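Local coordinates for protein synthesis inhibitor I (Hordeum vulgare, PDB 4FBH), which belongs to the plant ribosome-inactivating proteins, inhibits protein synthesis, and holds adenosine monophosphate in a pocket of its fold, at residues A[219-224]-A[255-260]. Sequence-based numbering, arbitrary orientation.
Sequences ALLKTD and GILLFV
Leu220 meets Leu257 through its base, Leu220 CB lying 4.0 Å from Leu257 CD2, while the Leu220 side chain also touches His46. An aliphatic residue suits this buried place, because it faces both a leucine and a loop. Leu221 contributes more than Leu220 to the helix side of the contact and divides its two methyls between different partners. Leu221 CD2 packs 3.8 Å from Leu257 CD2, the two side chains passing alongside one another and pointing opposite ways. Leu221 CD1 reaches over the backbone of the extended segment 255-260, approaching Val260 O at 3.6 Å and Val260 CB at 4.2 Å. Leu221 CG stands anti to the carbonyl carbon (chi1 -69°), and the forked leucine end can then touch both a side chain and a peptide at once; apolar Leu257 and Val260 suit these methyls. Two residues on, Thr223 OG1 turns back to Leu220 O, 2.6 Å away and in the carbonyl plane, beside a weak bond from Thr223 N. Threonine fits here because its hydroxyl also hydrogen-bonds His46, linking this turn to a neighbouring loop. The pairing thus joins the C-terminal part of helix 213-222 to the loop between helices 247-253 and 268-277. Backbone hydrogen bonds between Leu257 and both Pro49 and Leu51 place that loop beside strand 48-49, Phe259 packs on helix 268-277, and Leu258 lies on Trp213 close to the bound adenosine monophosphate.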
loop_
_atom_site.group_PDB
_atom_site.type_symbol
_atom_site.label_atom_id
_atom_site.label_comp_id
_atom_site.label_asym_id
_atom_site.label_seq_id
_atom_site.Cartn_x
_atom_site.Cartn_y
_atom_site.Cartn_z
ATOM N N ALA A 219 -12.393 -5.288 12.468
ATOM C CA ALA A 219 -12.993 -6.529 12.970
ATOM C C ALA A 219 -12.043 -7.412 13.813
ATOM O O ALA A 219 -12.486 -8.151 14.703
ATOM C CB ALA A 219 -13.587 -7.338 11.816
ATOM N N LEU A 220 -10.749 -7.356 13.511
ATOM C CA LEU A 220 -9.759 -8.032 14.326
ATOM C C LEU A 220 -9.579 -7.258 15.624
ATOM O O LEU A 220 -9.522 -7.844 16.699
ATOM C CB LEU A 220 -8.420 -8.126 13.590
ATOM C CG LEU A 220 -7.928 -9.528 13.222
ATOM C CD1 LEU A 220 -6.429 -9.527 12.959
ATOM C CD2 LEU A 220 -8.289 -10.528 14.297
ATOM N N LEU A 221 -9.501 -5.935 15.523
ATOM C CA LEU A 221 -9.287 -5.108 16.703
ATOM C C LEU A 221 -10.383 -5.279 17.756
ATOM O O LEU A 221 -10.100 -5.275 18.956
ATOM C CB LEU A 221 -9.102 -3.634 16.324
ATOM C CG LEU A 221 -7.803 -3.318 15.569
ATOM C CD1 LEU A 221 -7.732 -1.865 15.141
ATOM C CD2 LEU A 221 -6.573 -3.698 16.396
ATOM N N LYS A 222 -11.622 -5.452 17.299
ATOM C CA LYS A 222 -12.763 -5.601 18.195
ATOM C C LYS A 222 -12.625 -6.813 19.109
ATOM O O LYS A 222 -13.015 -6.769 20.277
ATOM C CB LYS A 222 -14.044 -5.739 17.386
ATOM C CG LYS A 222 -14.564 -4.456 16.818
ATOM C CD LYS A 222 -15.784 -4.754 15.978
ATOM C CE LYS A 222 -16.417 -3.505 15.417
ATOM N NZ LYS A 222 -17.593 -3.901 14.586
ATOM N N THR A 223 -12.073 -7.896 18.575
ATOM C CA THR A 223 -11.910 -9.117 19.350
ATOM C C THR A 223 -10.922 -8.944 20.510
ATOM O O THR A 223 -10.836 -9.811 21.380
ATOM C CB THR A 223 -11.454 -10.296 18.463
ATOM O OG1 THR A 223 -10.126 -10.055 17.980
ATOM C CG2 THR A 223 -12.397 -10.475 17.276
ATOM N N ASP A 224 -10.191 -7.827 20.526
ATOM C CA ASP A 224 -9.140 -7.593 21.530
ATOM C C ASP A 224 -9.613 -6.783 22.729
ATOM O O ASP A 224 -8.912 -6.697 23.743
ATOM C CB ASP A 224 -7.948 -6.854 20.920
ATOM C CG ASP A 224 -7.130 -7.720 20.014
ATOM O OD1 ASP A 224 -6.961 -8.913 20.322
ATOM O OD2 ASP A 224 -6.652 -7.198 18.994
ATOM N N GLY A 255 -1.740 -8.552 6.552
ATOM C CA GLY A 255 -0.307 -8.368 6.685
ATOM C C GLY A 255 -0.012 -7.290 7.712
ATOM O O GLY A 255 0.875 -7.437 8.543
ATOM N N ILE A 256 -0.760 -6.193 7.642
ATOM C CA ILE A 256 -0.662 -5.130 8.634
ATOM C C ILE A 256 -1.996 -4.421 8.688
ATOM O O ILE A 256 -2.624 -4.199 7.657
ATOM C CB ILE A 256 0.504 -4.138 8.343
ATOM C CG1 ILE A 256 0.675 -3.137 9.490
ATOM C CG2 ILE A 256 0.304 -3.403 7.015
ATOM C CD1 ILE A 256 2.043 -2.423 9.491
ATOM N N LEU A 257 -2.437 -4.106 9.898
ATOM C CA LEU A 257 -3.745 -3.537 10.107
ATOM C C LEU A 257 -3.673 -2.028 10.031
ATOM O O LEU A 257 -2.717 -1.422 10.482
ATOM C CB LEU A 257 -4.310 -3.936 11.478
ATOM C CG LEU A 257 -4.897 -5.326 11.724
ATOM C CD1 LEU A 257 -3.823 -6.421 11.728
ATOM C CD2 LEU A 257 -5.692 -5.307 13.036
ATOM N N LEU A 258 -4.698 -1.425 9.455
ATOM C CA LEU A 258 -4.917 -0.005 9.630
ATOM C C LEU A 258 -5.367 0.207 11.066
ATOM O O LEU A 258 -6.139 -0.588 11.600
ATOM C CB LEU A 258 -6.015 0.462 8.680
ATOM C CG LEU A 258 -6.386 1.942 8.701
ATOM C CD1 LEU A 258 -5.267 2.754 8.073
ATOM C CD2 LEU A 258 -7.703 2.123 7.956
ATOM N N PHE A 259 -4.881 1.262 11.707
ATOM C CA PHE A 259 -5.416 1.607 13.012
ATOM C C PHE A 259 -6.858 2.098 12.893
ATOM O O PHE A 259 -7.145 3.013 12.126
ATOM C CB PHE A 259 -4.600 2.694 13.715
ATOM C CG PHE A 259 -5.169 3.069 15.057
ATOM C CD1 PHE A 259 -4.828 2.342 16.190
ATOM C CD2 PHE A 259 -6.091 4.114 15.179
ATOM C CE1 PHE A 259 -5.370 2.660 17.418
ATOM C CE2 PHE A 259 -6.636 4.434 16.408
ATOM C CZ PHE A 259 -6.273 3.708 17.528
ATOM N N VAL A 260 -7.742 1.515 13.688
ATOM C CA VAL A 260 -9.133 1.969 13.771
ATOM C C VAL A 260 -9.541 2.124 15.231
ATOM O O VAL A 260 -9.308 1.232 16.057
ATOM C CB VAL A 260 -10.112 0.981 13.084
ATOM C CG1 VAL A 260 -11.558 1.511 13.143
ATOM C CG2 VAL A 260 -9.680 0.703 11.651
#